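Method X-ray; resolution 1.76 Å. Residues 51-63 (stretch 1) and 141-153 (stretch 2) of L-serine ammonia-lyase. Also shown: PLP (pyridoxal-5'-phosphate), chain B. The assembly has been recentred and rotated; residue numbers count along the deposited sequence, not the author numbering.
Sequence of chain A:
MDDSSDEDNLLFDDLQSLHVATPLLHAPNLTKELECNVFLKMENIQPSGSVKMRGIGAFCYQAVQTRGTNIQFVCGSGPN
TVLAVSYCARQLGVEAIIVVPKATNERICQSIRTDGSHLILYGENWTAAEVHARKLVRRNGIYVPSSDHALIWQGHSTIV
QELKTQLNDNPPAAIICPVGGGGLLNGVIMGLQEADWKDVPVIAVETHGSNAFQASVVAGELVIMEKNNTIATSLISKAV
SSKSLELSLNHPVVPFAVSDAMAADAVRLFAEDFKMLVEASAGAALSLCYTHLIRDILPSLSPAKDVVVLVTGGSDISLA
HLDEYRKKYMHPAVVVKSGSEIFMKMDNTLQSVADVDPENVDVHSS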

ATOM      1  N   VAL A  51      -4.559  -2.237  -2.765  1.00 19.12           N
ATOM      2  CA  VAL A  51      -5.088  -0.929  -2.360  1.00 20.70           C
ATOM      3  C   VAL A  51      -4.836   0.185  -3.411  1.00 20.03           C
ATOM      4  O   VAL A  51      -5.568   1.170  -3.431  1.00 19.42           O
ATOM      5  CB  VAL A  51      -4.510  -0.500  -0.968  1.00 20.48           C
ATOM      6  CG1 VAL A  51      -3.021  -0.131  -1.060  1.00 21.26           C
ATOM      7  CG2 VAL A  51      -5.331   0.619  -0.340  1.00 21.99           C
ATOM      8  N   LYS A  52      -3.827   0.010  -4.275  1.00 20.32           N
ATOM      9  CA  LYS A  52      -3.526   0.998  -5.317  1.00 21.44           C
ATOM     10  C   LYS A  52      -4.732   1.332  -6.155  1.00 23.03           C
ATOM     11  O   LYS A  52      -4.856   2.459  -6.652  1.00 23.45           O
ATOM     12  CB  LYS A  52      -2.353   0.582  -6.230  1.00 21.93           C
ATOM     13  CG  LYS A  52      -1.001   0.506  -5.519  1.00 22.88           C
ATOM     14  CD  LYS A  52      -0.615   1.922  -5.075  1.00 23.21           C
ATOM     15  CE  LYS A  52       0.860   2.019  -4.756  1.00 24.85           C
ATOM     16  NZ  LYS A  52       1.247   0.943  -3.804  1.00 24.91           N
ATOM     17  N   MET A  53      -5.638   0.365  -6.323  1.00 23.75           N
ATOM     18  CA  MET A  53      -6.869   0.630  -7.060  1.00 24.85           C
ATOM     19  C   MET A  53      -7.628   1.876  -6.544  1.00 25.41           C
ATOM     20  O   MET A  53      -8.236   2.604  -7.341  1.00 24.98           O
ATOM     21  CB  MET A  53      -7.749  -0.618  -7.036  1.00 28.86           C
ATOM     22  CG  MET A  53      -8.570  -0.898  -8.277  1.00 32.74           C
ATOM     23  SD  MET A  53      -7.701  -0.779  -9.858  1.00 41.00           S
ATOM     24  CE  MET A  53      -8.495   0.734 -10.177  1.00 23.80           C
ATOM     25  N   ARG A  54      -7.570   2.162  -5.237  1.00 23.87           N
ATOM     26  CA  ARG A  54      -8.258   3.353  -4.698  1.00 23.46           C
ATOM     27  C   ARG A  54      -7.564   4.634  -5.163  1.00 23.13           C
ATOM     28  O   ARG A  54      -8.179   5.473  -5.847  1.00 24.06           O
ATOM     29  CB  ARG A  54      -8.318   3.340  -3.159  1.00 23.58           C
ATOM     30  CG  ARG A  54      -9.125   2.182  -2.584  1.00 25.10           C
ATOM     31  CD  ARG A  54      -9.183   2.258  -1.069  1.00 25.68           C
ATOM     32  NE  ARG A  54      -9.877   1.096  -0.528  1.00 27.84           N
ATOM     33  CZ  ARG A  54     -11.181   1.042  -0.280  1.00 26.15           C
ATOM     34  NH1 ARG A  54     -11.689  -0.084   0.207  1.00 25.25           N
ATOM     35  NH2 ARG A  54     -11.974   2.101  -0.499  1.00 24.58           N
ATOM     36  N   GLY A  55      -6.302   4.807  -4.755  1.00 22.78           N
ATOM     37  CA  GLY A  55      -5.548   6.019  -5.086  1.00 22.91           C
ATOM     38  C   GLY A  55      -5.336   6.181  -6.573  1.00 23.15           C
ATOM     39  O   GLY A  55      -5.607   7.255  -7.148  1.00 23.45           O
ATOM     40  N   ILE A  56      -4.834   5.111  -7.208  1.00 23.77           N
ATOM     41  CA  ILE A  56      -4.470   5.164  -8.628  1.00 25.14           C
ATOM     42  C   ILE A  56      -5.723   5.267  -9.491  1.00 24.65           C
ATOM     43  O   ILE A  56      -5.741   6.026 -10.468  1.00 24.41           O
ATOM     44  CB  ILE A  56      -3.547   3.996  -9.043  1.00 24.95           C
ATOM     45  CG1 ILE A  56      -2.295   3.972  -8.154  1.00 28.59           C
ATOM     46  CG2 ILE A  56      -3.212   4.045 -10.537  1.00 28.81           C
ATOM     47  CD1 ILE A  56      -1.487   5.256  -8.181  1.00 29.04           C
ATOM     48  N   GLY A  57      -6.779   4.552  -9.098  1.00 24.86           N
ATOM     49  CA  GLY A  57      -8.106   4.661  -9.724  1.00 24.64           C
ATOM     50  C   GLY A  57      -8.612   6.090  -9.774  1.00 24.79           C
ATOM     51  O   GLY A  57      -9.088   6.544 -10.808  1.00 25.90           O
ATOM     52  N   ALA A  58      -8.473   6.815  -8.659  1.00 24.12           N
ATOM     53  CA  ALA A  58      -8.936   8.192  -8.585  1.00 23.24           C
ATOM     54  C   ALA A  58      -8.145   9.110  -9.511  1.00 23.66           C
ATOM     55  O   ALA A  58      -8.726   9.991 -10.165  1.00 23.22           O
ATOM     56  CB  ALA A  58      -8.829   8.696  -7.155  1.00 23.98           C
ATOM     57  N   PHE A  59      -6.813   8.939  -9.519  1.00 22.99           N
ATOM     58  CA  PHE A  59      -5.930   9.728 -10.370  1.00 23.03           C
ATOM     59  C   PHE A  59      -6.276   9.487 -11.846  1.00 24.72           C
ATOM     60  O   PHE A  59      -6.460  10.455 -12.618  1.00 23.71           O
ATOM     61  CB  PHE A  59      -4.473   9.362 -10.086  1.00 23.85           C
ATOM     62  CG  PHE A  59      -3.474  10.123 -10.919  1.00 25.25           C
ATOM     63  CD1 PHE A  59      -2.847  11.259 -10.413  1.00 25.88           C
ATOM     64  CD2 PHE A  59      -3.142   9.688 -12.187  1.00 24.46           C
ATOM     65  CE1 PHE A  59      -1.902  11.946 -11.189  1.00 26.00           C
ATOM     66  CE2 PHE A  59      -2.216  10.374 -12.974  1.00 24.11           C
ATOM     67  CZ  PHE A  59      -1.597  11.507 -12.459  1.00 26.31           C
ATOM     68  N   CYS A  60      -6.365   8.214 -12.223  1.00 21.82           N
ATOM     69  CA  CYS A  60      -6.618   7.865 -13.628  1.00 24.18           C
ATOM     70  C   CYS A  60      -7.980   8.337 -14.134  1.00 23.86           C
ATOM     71  O   CYS A  60      -8.089   8.881 -15.257  1.00 24.06           O
ATOM     72  CB  CYS A  60      -6.447   6.379 -13.855  1.00 24.49           C
ATOM     73  SG  CYS A  60      -4.726   5.860 -13.737  1.00 28.38           S
ATOM     74  N   TYR A  61      -9.006   8.146 -13.296  1.00 23.27           N
ATOM     75  CA  TYR A  61     -10.375   8.581 -13.596  1.00 25.16           C
ATOM     76  C   TYR A  61     -10.428  10.084 -13.851  1.00 24.72           C
ATOM     77  O   TYR A  61     -10.964  10.528 -14.866  1.00 24.94           O
ATOM     78  CB  TYR A  61     -11.338   8.171 -12.467  1.00 26.84           C
ATOM     79  CG  TYR A  61     -12.801   8.341 -12.839  1.00 29.78           C
ATOM     80  CD1 TYR A  61     -13.479   9.534 -12.574  1.00 33.53           C
ATOM     81  CD2 TYR A  61     -13.473   7.337 -13.527  1.00 33.98           C
ATOM     82  CE1 TYR A  61     -14.802   9.701 -12.961  1.00 34.81           C
ATOM     83  CE2 TYR A  61     -14.798   7.485 -13.905  1.00 37.45           C
ATOM     84  CZ  TYR A  61     -15.459   8.660 -13.619  1.00 38.48           C
ATOM     85  OH  TYR A  61     -16.783   8.775 -13.994  1.00 42.97           O
ATOM     86  N   GLN A  62      -9.841  10.865 -12.940  1.00 22.65           N
ATOM     87  CA  GLN A  62      -9.786  12.301 -13.070  1.00 24.24           C
ATOM     88  C   GLN A  62      -8.971  12.755 -14.280  1.00 23.59           C
ATOM     89  O   GLN A  62      -9.354  13.728 -14.963  1.00 23.94           O
ATOM     90  CB  GLN A  62      -9.274  12.952 -11.771  1.00 25.93           C
ATOM     91  CG  GLN A  62      -9.428  14.475 -11.741  1.00 31.89           C
ATOM     92  CD  GLN A  62     -10.839  14.941 -12.092  1.00 32.35           C
ATOM     93  OE1 GLN A  62     -11.812  14.542 -11.463  1.00 37.44           O
ATOM     94  NE2 GLN A  62     -10.948  15.800 -13.091  1.00 34.90           N
ATOM     95  N   ALA A  63      -7.859  12.071 -14.560  1.00 22.68           N
ATOM     96  CA  ALA A  63      -7.064  12.415 -15.731  1.00 22.44           C
ATOM     97  C   ALA A  63      -7.901  12.320 -17.001  1.00 24.28           C
ATOM     98  O   ALA A  63      -7.815  13.203 -17.866  1.00 24.38           O
ATOM     99  CB  ALA A  63      -5.828  11.530 -15.849  1.00 23.67           C
ATOM    100  N   GLY A 141       1.124  12.540 -22.907  1.00 31.49           N
ATOM    101  CA  GLY A 141       1.300  11.458 -21.946  1.00 28.49           C
ATOM    102  C   GLY A 141       1.189  11.997 -20.542  1.00 29.59           C
ATOM    103  O   GLY A 141       1.472  13.163 -20.294  1.00 30.01           O
ATOM    104  N   ILE A 142       0.778  11.149 -19.605  1.00 26.59           N
ATOM    105  CA  ILE A 142       0.671  11.568 -18.221  1.00 25.98           C
ATOM    106  C   ILE A 142       1.344  10.492 -17.376  1.00 24.76           C
ATOM    107  O   ILE A 142       0.967   9.323 -17.451  1.00 24.45           O
ATOM    108  CB  ILE A 142      -0.805  11.787 -17.787  1.00 28.41           C
ATOM    109  CG1 ILE A 142      -0.941  11.941 -16.286  1.00 30.15           C
ATOM    110  CG2 ILE A 142      -1.681  10.651 -18.248  1.00 30.73           C
ATOM    111  CD1 ILE A 142      -0.391  13.251 -15.763  1.00 35.22           C
ATOM    112  N   TYR A 143       2.358  10.903 -16.620  1.00 24.93           N
ATOM    113  CA  TYR A 143       3.026   9.993 -15.702  1.00 24.87           C
ATOM    114  C   TYR A 143       2.158   9.763 -14.459  1.00 24.22           C
ATOM    115  O   TYR A 143       1.603  10.703 -13.888  1.00 23.61           O
ATOM    116  CB  TYR A 143       4.433  10.471 -15.288  1.00 24.90           C
ATOM    117  CG  TYR A 143       5.155   9.319 -14.658  1.00 25.34           C
ATOM    118  CD1 TYR A 143       5.700   8.316 -15.465  1.00 25.67           C
ATOM    119  CD2 TYR A 143       5.156   9.136 -13.264  1.00 26.12           C
ATOM    120  CE1 TYR A 143       6.306   7.206 -14.922  1.00 25.82           C
ATOM    121  CE2 TYR A 143       5.775   8.014 -12.700  1.00 25.90           C
ATOM    122  CZ  TYR A 143       6.328   7.050 -13.546  1.00 26.19           C
ATOM    123  OH  TYR A 143       6.925   5.911 -13.042  1.00 26.96           O
ATOM    124  N   VAL A 144       2.036   8.497 -14.055  1.00 23.44           N
ATOM    125  CA  VAL A 144       1.232   8.139 -12.884  1.00 23.70           C
ATOM    126  C   VAL A 144       2.154   7.806 -11.723  1.00 23.95           C
ATOM    127  O   VAL A 144       2.830   6.772 -11.732  1.00 24.42           O
ATOM    128  CB  VAL A 144       0.301   6.940 -13.156  1.00 23.45           C
ATOM    129  CG1 VAL A 144      -0.595   6.690 -11.940  1.00 23.72           C
ATOM    130  CG2 VAL A 144      -0.564   7.211 -14.371  1.00 24.22           C
ATOM    131  N   PRO A 145       2.232   8.704 -10.730  1.00 26.03           N
ATOM    132  CA  PRO A 145       3.119   8.375  -9.620  1.00 25.97           C
ATOM    133  C   PRO A 145       2.471   7.324  -8.702  1.00 25.54           C
ATOM    134  O   PRO A 145       1.284   7.064  -8.825  1.00 24.38           O
ATOM    135  CB  PRO A 145       3.283   9.714  -8.897  1.00 26.46           C
ATOM    136  CG  PRO A 145       2.076  10.516  -9.259  1.00 25.95           C
ATOM    137  CD  PRO A 145       1.405   9.895 -10.475  1.00 26.78           C
ATOM    138  N   SER A 146       3.241   6.725  -7.798  1.00 26.71           N
ATOM    139  CA  SER A 146       2.669   5.697  -6.935  1.00 24.77           C
ATOM    140  C   SER A 146       1.976   6.301  -5.701  1.00 26.14           C
ATOM    141  O   SER A 146       1.059   5.697  -5.153  1.00 26.59           O
ATOM    142  CB  SER A 146       3.766   4.711  -6.505  1.00 24.63           C
ATOM    143  OG  SER A 146       4.724   5.389  -5.691  1.00 25.71           O
ATOM    144  N   SER A 147       2.433   7.473  -5.242  1.00 26.15           N
ATOM    145  CA  SER A 147       2.096   7.935  -3.892  1.00 28.28           C
ATOM    146  C   SER A 147       1.854   9.441  -3.751  1.00 28.71           C
ATOM    147  O   SER A 147       0.908   9.844  -3.085  1.00 29.95           O
ATOM    148  CB  SER A 147       3.225   7.544  -2.902  1.00 29.30           C
ATOM    149  OG  SER A 147       3.647   6.201  -3.089  1.00 31.65           O
ATOM    150  N   ASP A 148       2.689  10.259  -4.387  1.00 27.60           N
ATOM    151  CA  ASP A 148       2.769  11.684  -4.033  1.00 29.97           C
ATOM    152  C   ASP A 148       1.922  12.561  -4.958  1.00 29.10           C
ATOM    153  O   ASP A 148       2.454  13.276  -5.814  1.00 32.17           O
ATOM    154  CB  ASP A 148       4.232  12.138  -4.037  1.00 29.30           C
ATOM    155  CG  ASP A 148       4.447  13.446  -3.297  1.00 31.22           C
ATOM    156  OD1 ASP A 148       3.528  13.914  -2.592  1.00 32.29           O
ATOM    157  OD2 ASP A 148       5.555  14.014  -3.406  1.00 33.84           O
ATOM    158  N   HIS A 149       0.604  12.493  -4.786  1.00 27.93           N
ATOM    159  CA  HIS A 149      -0.319  13.349  -5.531  1.00 27.03           C
ATOM    160  C   HIS A 149      -1.621  13.472  -4.807  1.00 25.92           C
ATOM    161  O   HIS A 149      -2.138  12.492  -4.247  1.00 25.26           O
ATOM    162  CB  HIS A 149      -0.543  12.821  -6.949  1.00 27.88           C
ATOM    163  CG  HIS A 149      -1.199  13.823  -7.877  1.00 27.75           C
ATOM    164  ND1 HIS A 149      -2.522  14.058  -7.871  1.00 26.93           N
ATOM    165  CD2 HIS A 149      -0.657  14.649  -8.860  1.00 29.60           C
ATOM    166  CE1 HIS A 149      -2.813  15.003  -8.793  1.00 29.67           C
ATOM    167  NE2 HIS A 149      -1.670  15.365  -9.389  1.00 28.16           N
ATOM    168  N   ALA A 150      -2.186  14.674  -4.833  1.00 25.16           N
ATOM    169  CA  ALA A 150      -3.418  14.946  -4.114  1.00 25.44           C
ATOM    170  C   ALA A 150      -4.545  14.003  -4.512  1.00 25.55           C
ATOM    171  O   ALA A 150      -5.363  13.653  -3.676  1.00 23.99           O
ATOM    172  CB  ALA A 150      -3.851  16.397  -4.283  1.00 28.35           C
ATOM    173  N   LEU A 151      -4.614  13.629  -5.787  1.00 25.66           N
ATOM    174  CA  LEU A 151      -5.691  12.728  -6.226  1.00 25.50           C
ATOM    175  C   LEU A 151      -5.576  11.334  -5.633  1.00 24.35           C
ATOM    176  O   LEU A 151      -6.592  10.677  -5.361  1.00 25.94           O
ATOM    177  CB  LEU A 151      -5.744  12.623  -7.757  1.00 25.82           C
ATOM    178  CG  LEU A 151      -6.368  13.863  -8.415  1.00 26.26           C
ATOM    179  CD1 LEU A 151      -6.089  13.887  -9.911  1.00 28.97           C
ATOM    180  CD2 LEU A 151      -7.867  13.936  -8.118  1.00 30.44           C
ATOM    181  N   ILE A 152      -4.340  10.866  -5.505  1.00 22.48           N
ATOM    182  CA  ILE A 152      -4.057   9.559  -4.897  1.00 22.27           C
ATOM    183  C   ILE A 152      -4.495   9.581  -3.426  1.00 22.84           C
ATOM    184  O   ILE A 152      -5.162   8.666  -2.952  1.00 22.28           O
ATOM    185  CB  ILE A 152      -2.568   9.190  -5.058  1.00 22.47           C
ATOM    186  CG1 ILE A 152      -2.214   9.067  -6.554  1.00 21.87           C
ATOM    187  CG2 ILE A 152      -2.244   7.891  -4.331  1.00 21.05           C
ATOM    188  CD1 ILE A 152      -0.770   8.747  -6.830  1.00 24.73           C
ATOM    189  N   TRP A 153      -4.139  10.628  -2.682  1.00 22.66           N
ATOM    190  CA  TRP A 153      -4.595  10.687  -1.292  1.00 23.09           C
ATOM    191  C   TRP A 153      -6.095  10.689  -1.165  1.00 23.28           C
ATOM    192  O   TRP A 153      -6.647  10.022  -0.297  1.00 21.52           O
ATOM    193  CB  TRP A 153      -4.024  11.896  -0.557  1.00 23.22           C
ATOM    194  CG  TRP A 153      -2.577  12.141  -0.889  1.00 24.10           C
ATOM    195  CD1 TRP A 153      -1.590  11.196  -1.173  1.00 24.44           C
ATOM    196  CD2 TRP A 153      -1.902  13.443  -0.978  1.00 25.91           C
ATOM    197  NE1 TRP A 153      -0.382  11.808  -1.425  1.00 25.61           N
ATOM    198  CE2 TRP A 153      -0.506  13.160  -1.334  1.00 25.92           C
ATOM    199  CE3 TRP A 153      -2.305  14.779  -0.803  1.00 26.56           C
ATOM    200  CZ2 TRP A 153       0.433  14.174  -1.509  1.00 26.87           C
ATOM    201  CZ3 TRP A 153      -1.351  15.783  -0.992  1.00 26.11           C
ATOM    202  CH2 TRP A 153      -0.015  15.488  -1.329  1.00 26.10           C
TER
HETATM  203  N1  PLP B 401       1.255  -2.064   0.459  1.00 26.72           N
HETATM  204  C2  PLP B 401       1.077  -2.365  -0.840  1.00 26.55           C
HETATM  205  C2A PLP B 401       0.869  -3.784  -1.310  1.00 26.39           C
HETATM  206  C3  PLP B 401       1.100  -1.284  -1.828  1.00 26.84           C
HETATM  207  O3  PLP B 401       0.918  -1.558  -3.157  1.00 28.00           O
HETATM  208  C4  PLP B 401       1.290   0.091  -1.316  1.00 27.32           C
HETATM  209  C4A PLP B 401       1.289   1.220  -2.259  1.00 27.96           C
HETATM  210  C5  PLP B 401       1.479   0.307   0.142  1.00 28.88           C
HETATM  211  C6  PLP B 401       1.441  -0.823   0.964  1.00 27.81           C
HETATM  212  C5A PLP B 401       1.693   1.698   0.744  1.00 29.08           C
HETATM  213  O4P PLP B 401       2.196   2.558  -0.271  1.00 29.63           O
HETATM  214  P   PLP B 401       2.415   4.162  -0.203  1.00 24.57           P
HETATM  215  O1P PLP B 401       1.137   4.822  -0.587  1.00 26.22           O
HETATM  216  O2P PLP B 401       2.934   4.537   1.197  1.00 25.29           O
HETATM  217  O3P PLP B 401       3.488   4.275  -1.228  1.00 26.21           O

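The helix of stretch 1 packs against stretch 2 without a single direct hydrogen bond between them; the contact, which buries 649 Å² counting both sides, rests on apolar side chains, with close packing of carbon against backbone carbonyls. At its beginning the two stretches also meet through the cofactor. K52 is joined covalently to PLP, with NZ 1.6 Å from C4A, and a weak hydrogen bond links K52 NZ to PLP O3 at 2.6 Å. On the way to the cofactor the lysine's methylenes skirt stretch 2, K52 CE lying 3.7 Å from S146 O. Stretch 2 holds the same ligand at its phosphate: S147 OG donates to PLP O3P (2.7 Å) and accepts from S146 OG (2.9 Å).

G55 marks the closest approach of the two backbones, its CA 3.8 Å from that of I152. Two CA-H...O contacts run in opposite directions here, G55 CA to I152 O at 3.4 Å and I152 CA to G55 O at 3.6 Å. Glycine suits this position because a CB would lie only 2.7 Å from I152 CG2, a clash.

One residue on, I56 sets out sideways from the helix but its end reaches stretch 2. I56 CD1 packs on I152 CD1 (3.8 Å) and I56 CG2 on V144 CG1 (4.0 Å). I56 CD1 also lies 3.4 Å from P145 O, a carbonyl oxygen that the contact buries without a polar partner. A58 points toward stretch 2, and its small methyl fits close to the backbone, with CB 3.5 Å from L151 O.

F59 is the centre of the contact, with 139 Å² covered by stretch 2. Its t rotamer carries the ring into a pocket lined by strand, loop and helix residues. P145 CD sits over one face, 4.2 Å from the F59 ring centroid, in a CH-pi contact. Around the rim, F59 CE2 meets I142 CG1 at 3.9 Å, while F59 CE1 approaches H149 CD2 at 3.8 Å, directing the phenyl edge at the imidazole face with the planes at 87°. H149 also caps the helix that follows it, H149 ND1 accepting from L151 N at 3.0 Å, so one side chain serves both the helix start and the aromatic pair. V144 CG2 adds a further contact to F59 CE2 (3.8 Å).

Beyond the phenyl ring the packing thins. C60 SG reaches V144 CG2 at 4.4 Å. Q62 contributes aliphatic surface, its CB 3.8 Å from L151 CD1, while the end of its side chain leads away and NE2 is hydrogen-bonded elsewhere in the structure.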